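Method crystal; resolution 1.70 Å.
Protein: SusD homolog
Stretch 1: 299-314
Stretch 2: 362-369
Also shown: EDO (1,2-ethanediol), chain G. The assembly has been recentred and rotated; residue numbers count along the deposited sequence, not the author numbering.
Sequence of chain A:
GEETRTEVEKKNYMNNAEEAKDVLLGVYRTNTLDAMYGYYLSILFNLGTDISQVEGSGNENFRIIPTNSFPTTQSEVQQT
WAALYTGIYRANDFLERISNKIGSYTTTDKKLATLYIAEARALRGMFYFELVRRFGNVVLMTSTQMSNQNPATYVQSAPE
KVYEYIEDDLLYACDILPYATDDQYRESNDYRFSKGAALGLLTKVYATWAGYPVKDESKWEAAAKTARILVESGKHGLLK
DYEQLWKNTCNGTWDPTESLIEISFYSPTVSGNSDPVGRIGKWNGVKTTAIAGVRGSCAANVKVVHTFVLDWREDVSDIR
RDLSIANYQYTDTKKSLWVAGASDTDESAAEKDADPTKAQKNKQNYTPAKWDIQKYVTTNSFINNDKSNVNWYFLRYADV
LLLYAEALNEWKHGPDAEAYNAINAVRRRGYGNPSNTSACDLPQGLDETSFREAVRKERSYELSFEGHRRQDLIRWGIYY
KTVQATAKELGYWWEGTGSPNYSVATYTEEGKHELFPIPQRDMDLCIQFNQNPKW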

ATOM      1  N   ALA A 299      -0.722 -18.435  -6.824  1.00  7.25           N
ATOM      2  CA  ALA A 299      -1.228 -18.101  -8.175  1.00  7.57           C
ATOM      3  C   ALA A 299      -0.300 -17.118  -8.887  1.00  7.63           C
ATOM      4  O   ALA A 299      -0.081 -17.214 -10.108  1.00  9.04           O
ATOM      5  CB  ALA A 299      -2.688 -17.548  -8.105  1.00  7.63           C
ATOM      6  N   ALA A 300       0.221 -16.154  -8.132  1.00  7.31           N
ATOM      7  CA  ALA A 300       1.236 -15.229  -8.673  1.00  7.18           C
ATOM      8  C   ALA A 300       0.779 -14.512  -9.931  1.00  7.74           C
ATOM      9  O   ALA A 300       1.412 -14.600 -10.973  1.00  7.47           O
ATOM     10  CB  ALA A 300       2.578 -15.987  -8.928  1.00  5.91           C
ATOM     11  N   ASN A 301      -0.355 -13.856  -9.817  1.00  7.79           N
ATOM     12  CA  ASN A 301      -0.980 -13.147 -10.914  1.00  7.98           C
ATOM     13  C   ASN A 301      -0.489 -11.714 -11.132  1.00  7.20           C
ATOM     14  O   ASN A 301      -0.907 -11.042 -12.111  1.00  7.65           O
ATOM     15  CB  ASN A 301      -2.513 -13.164 -10.727  1.00  8.35           C
ATOM     16  CG  ASN A 301      -3.081 -14.539 -10.850  1.00 12.20           C
ATOM     17  OD1 ASN A 301      -2.657 -15.296 -11.708  1.00 11.77           O
ATOM     18  ND2 ASN A 301      -4.091 -14.847 -10.044  1.00 15.39           N
ATOM     19  N   VAL A 302       0.375 -11.216 -10.245  1.00  6.59           N
ATOM     20  CA  VAL A 302       0.953  -9.889 -10.419  1.00  6.60           C
ATOM     21  C   VAL A 302       2.240 -10.101 -11.222  1.00  7.46           C
ATOM     22  O   VAL A 302       3.167 -10.793 -10.772  1.00  5.70           O
ATOM     23  CB  VAL A 302       1.293  -9.197  -9.076  1.00  6.79           C
ATOM     24  CG1 VAL A 302       2.087  -7.890  -9.370  1.00  6.29           C
ATOM     25  CG2 VAL A 302      -0.029  -8.946  -8.265  1.00  6.06           C
ATOM     26  N   LYS A 303       2.267  -9.529 -12.419  1.00  7.02           N
ATOM     27  CA  LYS A 303       3.380  -9.690 -13.308  1.00  6.76           C
ATOM     28  C   LYS A 303       4.120  -8.368 -13.450  1.00  7.11           C
ATOM     29  O   LYS A 303       3.521  -7.302 -13.355  1.00  8.10           O
ATOM     30  CB  LYS A 303       2.890 -10.187 -14.680  1.00  6.98           C
ATOM     31  CG  LYS A 303       2.160 -11.495 -14.634  1.00  7.49           C
ATOM     32  CD  LYS A 303       2.981 -12.577 -13.900  1.00  6.95           C
ATOM     33  CE  LYS A 303       2.434 -13.972 -14.131  1.00  6.88           C
ATOM     34  NZ  LYS A 303       3.270 -14.961 -13.333  1.00  6.92           N
ATOM     35  N   VAL A 304       5.423  -8.457 -13.650  1.00  7.25           N
ATOM     36  CA  VAL A 304       6.270  -7.274 -13.736  1.00  6.88           C
ATOM     37  C   VAL A 304       6.410  -6.798 -15.172  1.00  7.36           C
ATOM     38  O   VAL A 304       6.714  -7.593 -16.080  1.00  6.08           O
ATOM     39  CB  VAL A 304       7.689  -7.541 -13.155  1.00  7.69           C
ATOM     40  CG1 VAL A 304       8.581  -6.270 -13.272  1.00  6.88           C
ATOM     41  CG2 VAL A 304       7.598  -8.056 -11.716  1.00  6.37           C
ATOM     42  N   VAL A 305       6.210  -5.496 -15.389  1.00  5.90           N
ATOM     43  CA  VAL A 305       6.352  -4.940 -16.732  1.00  6.38           C
ATOM     44  C   VAL A 305       7.817  -5.036 -17.137  1.00  5.80           C
ATOM     45  O   VAL A 305       8.690  -4.518 -16.433  1.00  5.72           O
ATOM     46  CB  VAL A 305       5.783  -3.525 -16.796  1.00  6.35           C
ATOM     47  CG1 VAL A 305       6.052  -2.859 -18.172  1.00  4.52           C
ATOM     48  CG2 VAL A 305       4.237  -3.533 -16.479  1.00  7.77           C
ATOM     49  N   HIS A 306       8.119  -5.673 -18.270  1.00  5.28           N
ATOM     50  CA  HIS A 306       9.534  -5.950 -18.555  1.00  5.93           C
ATOM     51  C   HIS A 306      10.419  -4.723 -18.797  1.00  6.27           C
ATOM     52  O   HIS A 306      11.604  -4.743 -18.475  1.00  6.52           O
ATOM     53  CB  HIS A 306       9.747  -6.976 -19.651  1.00  5.74           C
ATOM     54  CG  HIS A 306      11.077  -7.637 -19.537  1.00  5.66           C
ATOM     55  ND1 HIS A 306      11.390  -8.449 -18.469  1.00  5.68           N
ATOM     56  CD2 HIS A 306      12.197  -7.541 -20.290  1.00  7.26           C
ATOM     57  CE1 HIS A 306      12.634  -8.879 -18.611  1.00  7.09           C
ATOM     58  NE2 HIS A 306      13.144  -8.344 -19.709  1.00  6.81           N
ATOM     59  N   THR A 307       9.845  -3.649 -19.339  1.00  6.45           N
ATOM     60  CA  THR A 307      10.611  -2.428 -19.518  1.00  6.37           C
ATOM     61  C   THR A 307      11.132  -1.858 -18.174  1.00  6.72           C
ATOM     62  O   THR A 307      12.205  -1.241 -18.128  1.00  7.35           O
ATOM     63  CB  THR A 307       9.828  -1.427 -20.305  1.00  5.55           C
ATOM     64  OG1 THR A 307       8.487  -1.392 -19.829  1.00  8.73           O
ATOM     65  CG2 THR A 307       9.804  -1.831 -21.839  1.00  4.78           C
ATOM     66  N   PHE A 308      10.391  -2.066 -17.090  1.00  6.15           N
ATOM     67  CA  PHE A 308      10.858  -1.698 -15.756  1.00  6.61           C
ATOM     68  C   PHE A 308      12.111  -2.505 -15.416  1.00  7.67           C
ATOM     69  O   PHE A 308      13.128  -1.951 -14.938  1.00  7.28           O
ATOM     70  CB  PHE A 308       9.734  -1.915 -14.736  1.00  6.44           C
ATOM     71  CG  PHE A 308      10.115  -1.603 -13.300  1.00  5.88           C
ATOM     72  CD1 PHE A 308      10.683  -0.390 -12.963  1.00  7.45           C
ATOM     73  CD2 PHE A 308       9.827  -2.507 -12.264  1.00  7.73           C
ATOM     74  CE1 PHE A 308      10.981  -0.097 -11.660  1.00  6.47           C
ATOM     75  CE2 PHE A 308      10.139  -2.201 -10.966  1.00  7.72           C
ATOM     76  CZ  PHE A 308      10.722  -1.007 -10.675  1.00  8.62           C
ATOM     77  N   VAL A 309      12.030  -3.820 -15.653  1.00  7.85           N
ATOM     78  CA  VAL A 309      13.175  -4.702 -15.476  1.00  7.75           C
ATOM     79  C   VAL A 309      14.373  -4.199 -16.271  1.00  8.56           C
ATOM     80  O   VAL A 309      15.490  -4.121 -15.725  1.00  7.42           O
ATOM     81  CB  VAL A 309      12.891  -6.174 -15.869  1.00  8.43           C
ATOM     82  CG1 VAL A 309      14.201  -7.020 -15.800  1.00  7.43           C
ATOM     83  CG2 VAL A 309      11.771  -6.772 -15.035  1.00  7.49           C
ATOM     84  N   LEU A 310      14.166  -3.882 -17.554  1.00  7.46           N
ATOM     85  CA  LEU A 310      15.286  -3.417 -18.377  1.00  8.45           C
ATOM     86  C   LEU A 310      15.920  -2.135 -17.806  1.00  8.13           C
ATOM     87  O   LEU A 310      17.162  -2.038 -17.755  1.00  8.90           O
ATOM     88  CB  LEU A 310      14.857  -3.258 -19.835  1.00  7.95           C
ATOM     89  CG  LEU A 310      14.405  -4.550 -20.523  1.00  8.80           C
ATOM     90  CD1 LEU A 310      13.880  -4.248 -21.948  1.00  8.88           C
ATOM     91  CD2 LEU A 310      15.488  -5.640 -20.589  1.00 10.13           C
ATOM     92  N   ASP A 311      15.095  -1.160 -17.401  1.00  8.57           N
ATOM     93  CA  ASP A 311      15.624   0.089 -16.826  1.00  9.21           C
ATOM     94  C   ASP A 311      16.446  -0.222 -15.597  1.00  8.46           C
ATOM     95  O   ASP A 311      17.576   0.224 -15.465  1.00  8.12           O
ATOM     96  CB  ASP A 311      14.538   1.063 -16.403  1.00 10.59           C
ATOM     97  CG  ASP A 311      13.857   1.709 -17.563  1.00 11.92           C
ATOM     98  OD1 ASP A 311      14.407   1.637 -18.686  1.00 15.19           O
ATOM     99  OD2 ASP A 311      12.746   2.242 -17.347  1.00 14.58           O
ATOM    100  N   TRP A 312      15.887  -1.054 -14.730  1.00  7.76           N
ATOM    101  CA  TRP A 312      16.541  -1.342 -13.455  1.00  7.16           C
ATOM    102  C   TRP A 312      17.824  -2.133 -13.624  1.00  6.65           C
ATOM    103  O   TRP A 312      18.759  -1.964 -12.849  1.00  6.04           O
ATOM    104  CB  TRP A 312      15.612  -2.143 -12.545  1.00  6.97           C
ATOM    105  CG  TRP A 312      15.795  -1.872 -11.083  1.00  6.70           C
ATOM    106  CD1 TRP A 312      16.844  -1.250 -10.480  1.00  8.05           C
ATOM    107  CD2 TRP A 312      14.909  -2.290 -10.029  1.00  6.35           C
ATOM    108  NE1 TRP A 312      16.636  -1.205  -9.126  1.00  7.37           N
ATOM    109  CE2 TRP A 312      15.461  -1.830  -8.820  1.00  6.37           C
ATOM    110  CE3 TRP A 312      13.684  -2.976 -10.002  1.00  5.73           C
ATOM    111  CZ2 TRP A 312      14.842  -2.051  -7.576  1.00  6.03           C
ATOM    112  CZ3 TRP A 312      13.061  -3.178  -8.787  1.00  7.74           C
ATOM    113  CH2 TRP A 312      13.644  -2.731  -7.583  1.00  6.62           C
ATOM    114  N   ARG A 313      17.886  -3.010 -14.629  1.00  6.34           N
ATOM    115  CA  ARG A 313      19.093  -3.789 -14.873  1.00  6.78           C
ATOM    116  C   ARG A 313      20.337  -2.948 -15.217  1.00  7.89           C
ATOM    117  O   ARG A 313      21.453  -3.439 -15.061  1.00  7.47           O
ATOM    118  CB  ARG A 313      18.877  -4.867 -15.930  1.00  6.47           C
ATOM    119  CG  ARG A 313      17.991  -5.982 -15.427  1.00  6.99           C
ATOM    120  CD  ARG A 313      17.826  -7.104 -16.437  1.00  6.60           C
ATOM    121  NE  ARG A 313      17.224  -8.279 -15.788  1.00  7.92           N
ATOM    122  CZ  ARG A 313      16.983  -9.431 -16.396  1.00  7.19           C
ATOM    123  NH1 ARG A 313      17.317  -9.602 -17.671  1.00  7.84           N
ATOM    124  NH2 ARG A 313      16.447 -10.441 -15.717  1.00  6.94           N
ATOM    125  N   GLU A 314      20.134  -1.733 -15.705  1.00  7.52           N
ATOM    126  CA  GLU A 314      21.250  -0.834 -15.967  1.00  9.15           C
ATOM    127  C   GLU A 314      22.017  -0.441 -14.681  1.00  8.91           C
ATOM    128  O   GLU A 314      23.217  -0.248 -14.737  1.00  8.54           O
ATOM    129  CB  GLU A 314      20.742   0.422 -16.694  1.00  9.89           C
ATOM    130  CG  GLU A 314      20.229   0.135 -18.101  1.00 13.19           C
ATOM    131  CD  GLU A 314      21.327  -0.448 -19.039  1.00 18.71           C
ATOM    132  OE1 GLU A 314      22.372   0.223 -19.274  1.00 23.46           O
ATOM    133  OE2 GLU A 314      21.160  -1.585 -19.533  1.00 20.59           O
TER
HETATM  134  C1  EDO G   9      15.514  -8.681 -11.950  1.00 15.97           C
HETATM  135  O1  EDO G   9      16.327  -8.088 -12.986  1.00 16.29           O
HETATM  136  C2  EDO G   9      14.820  -9.949 -12.374  1.00 18.99           C
HETATM  137  O2  EDO G   9      15.756 -10.876 -12.925  1.00 16.28           O
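Stretch 2, residues 362-369: NKQNYTPA

Stretch 2 enters from a weakly bonded helix begun earlier in the chain, passes through a type I turn from Lys363 to Tyr366, and extends as a strand at Thr367-Pro368. Its residue order opposes that of stretch 1, although the backbones cross obliquely: Lys303 lies nearest Thr367 (CA-CA 4.7 Å), whereas the later His306 lies nearest the earlier Gln364 (CA-CA 6.3 Å).

One backbone hydrogen bond joins the stretches, Val304 N to Tyr366 O at 2.9 Å and 156°. Two CA-H...O contacts extend this pairing, Lys303 CA to Tyr366 O (3.2 Å) and Thr367 CA to Val302 O (3.5 Å). The side chain of Lys303 adds a polar tie, its NZ donating to Asn365 O at 2.9 Å while also holding Ala300 O at 3.0 Å.

Aromatic packing centres on Tyr366, toward whose face the His306 edge points, offset (centroids 5.2 Å apart, planes at 76°). Lys363 CB covers a face of the His306 ring, 4.0 Å from its centroid. Apolar contacts include Val309 CG2 to Tyr366 CD2 at 3.9 Å and Val302 CG1 to Pro368 CG at 3.8 Å. At the far end of the ring, Arg313 NH2 makes a weak hydrogen bond to Tyr366 OH (3.2 Å, 126°).

Where the backbones diverge, water fills the gap: water 2 donates to Val304 O and Gln364 O, each at 2.8 Å.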

ATOM      1  N   ASN A 362       8.043 -15.370 -22.187  1.00  7.74           N
ATOM      2  CA  ASN A 362       8.072 -15.873 -20.811  1.00  8.03           C
ATOM      3  C   ASN A 362       8.543 -14.838 -19.809  1.00  7.29           C
ATOM      4  O   ASN A 362       8.185 -14.894 -18.635  1.00  8.09           O
ATOM      5  CB  ASN A 362       8.954 -17.133 -20.714  1.00  8.51           C
ATOM      6  CG  ASN A 362       8.301 -18.383 -21.373  1.00 13.46           C
ATOM      7  OD1 ASN A 362       7.200 -18.313 -21.901  1.00 23.11           O
ATOM      8  ND2 ASN A 362       8.982 -19.505 -21.324  1.00 16.09           N
ATOM      9  N   LYS A 363       9.346 -13.876 -20.269  1.00  6.40           N
ATOM     10  CA  LYS A 363       9.770 -12.798 -19.401  1.00  6.26           C
ATOM     11  C   LYS A 363       8.579 -11.988 -18.854  1.00  6.46           C
ATOM     12  O   LYS A 363       8.655 -11.398 -17.752  1.00  5.57           O
ATOM     13  CB  LYS A 363      10.771 -11.892 -20.106  1.00  5.80           C
ATOM     14  CG  LYS A 363      12.105 -12.549 -20.189  1.00  5.83           C
ATOM     15  CD  LYS A 363      13.099 -11.785 -21.038  1.00  5.97           C
ATOM     16  CE  LYS A 363      14.486 -12.428 -20.901  1.00  4.50           C
ATOM     17  NZ  LYS A 363      15.546 -11.842 -21.773  1.00  4.38           N
ATOM     18  N   GLN A 364       7.464 -12.007 -19.590  1.00  5.81           N
ATOM     19  CA  GLN A 364       6.284 -11.305 -19.142  1.00  5.51           C
ATOM     20  C   GLN A 364       5.658 -11.910 -17.885  1.00  6.57           C
ATOM     21  O   GLN A 364       4.776 -11.295 -17.258  1.00  7.68           O
ATOM     22  CB  GLN A 364       5.249 -11.241 -20.280  1.00  5.79           C
ATOM     23  CG  GLN A 364       5.770 -10.531 -21.532  1.00  5.39           C
ATOM     24  CD  GLN A 364       4.789 -10.625 -22.700  1.00  6.32           C
ATOM     25  OE1 GLN A 364       4.307  -9.607 -23.190  1.00  7.41           O
ATOM     26  NE2 GLN A 364       4.497 -11.867 -23.146  1.00  8.81           N
ATOM     27  N   ASN A 365       6.117 -13.110 -17.512  1.00  6.43           N
ATOM     28  CA  ASN A 365       5.590 -13.821 -16.364  1.00  6.31           C
ATOM     29  C   ASN A 365       6.369 -13.584 -15.066  1.00  5.88           C
ATOM     30  O   ASN A 365       5.964 -14.123 -14.039  1.00  6.35           O
ATOM     31  CB  ASN A 365       5.462 -15.309 -16.659  1.00  7.63           C
ATOM     32  CG  ASN A 365       4.307 -15.618 -17.579  1.00  8.91           C
ATOM     33  OD1 ASN A 365       3.260 -14.984 -17.492  1.00  9.72           O
ATOM     34  ND2 ASN A 365       4.462 -16.646 -18.408  1.00  9.79           N
ATOM     35  N   TYR A 366       7.457 -12.808 -15.096  1.00  5.16           N
ATOM     36  CA  TYR A 366       8.182 -12.437 -13.875  1.00  5.19           C
ATOM     37  C   TYR A 366       7.172 -11.871 -12.880  1.00  5.87           C
ATOM     38  O   TYR A 366       6.172 -11.236 -13.272  1.00  4.74           O
ATOM     39  CB  TYR A 366       9.202 -11.312 -14.109  1.00  5.17           C
ATOM     40  CG  TYR A 366      10.497 -11.598 -14.842  1.00  5.47           C
ATOM     41  CD1 TYR A 366      10.715 -12.776 -15.564  1.00  4.53           C
ATOM     42  CD2 TYR A 366      11.489 -10.613 -14.874  1.00  7.39           C
ATOM     43  CE1 TYR A 366      11.906 -12.982 -16.241  1.00  6.00           C
ATOM     44  CE2 TYR A 366      12.643 -10.792 -15.536  1.00  5.98           C
ATOM     45  CZ  TYR A 366      12.852 -11.970 -16.246  1.00  5.20           C
ATOM     46  OH  TYR A 366      14.028 -12.162 -16.907  1.00  8.25           O
ATOM     47  N   THR A 367       7.457 -12.070 -11.591  1.00  6.92           N
ATOM     48  CA  THR A 367       6.580 -11.639 -10.508  1.00  5.67           C
ATOM     49  C   THR A 367       7.379 -10.820  -9.493  1.00  6.66           C
ATOM     50  O   THR A 367       8.606 -10.714  -9.585  1.00  7.28           O
ATOM     51  CB  THR A 367       5.997 -12.859  -9.754  1.00  7.15           C
ATOM     52  OG1 THR A 367       7.081 -13.616  -9.143  1.00  6.15           O
ATOM     53  CG2 THR A 367       5.217 -13.763 -10.710  1.00  5.17           C
ATOM     54  N   PRO A 368       6.683 -10.235  -8.520  1.00  6.56           N
ATOM     55  CA  PRO A 368       7.471  -9.697  -7.412  1.00  6.21           C
ATOM     56  C   PRO A 368       8.157 -10.865  -6.686  1.00  6.60           C
ATOM     57  O   PRO A 368       7.687 -12.012  -6.758  1.00  7.19           O
ATOM     58  CB  PRO A 368       6.391  -9.068  -6.497  1.00  7.48           C
ATOM     59  CG  PRO A 368       5.136  -8.956  -7.353  1.00  6.03           C
ATOM     60  CD  PRO A 368       5.241  -9.994  -8.372  1.00  6.34           C
ATOM     61  N   ALA A 369       9.268 -10.582  -5.997  1.00  6.54           N
ATOM     62  CA  ALA A 369       9.970 -11.573  -5.180  1.00  6.51           C
ATOM     63  C   ALA A 369       9.928 -11.199  -3.699  1.00  6.29           C
ATOM     64  O   ALA A 369      10.409 -11.937  -2.855  1.00  7.06           O
ATOM     65  CB  ALA A 369      11.413 -11.714  -5.627  1.00  6.39           C
TER
HETATM   66  O   HOH W   1       9.126  -8.842 -16.738  1.00  7.87           O
HETATM   67  O   HOH W   2       4.552  -8.495 -17.650  1.00  7.99           O
HETATM   68  O   HOH W   3      15.582  -9.290 -20.713  1.00  7.24           O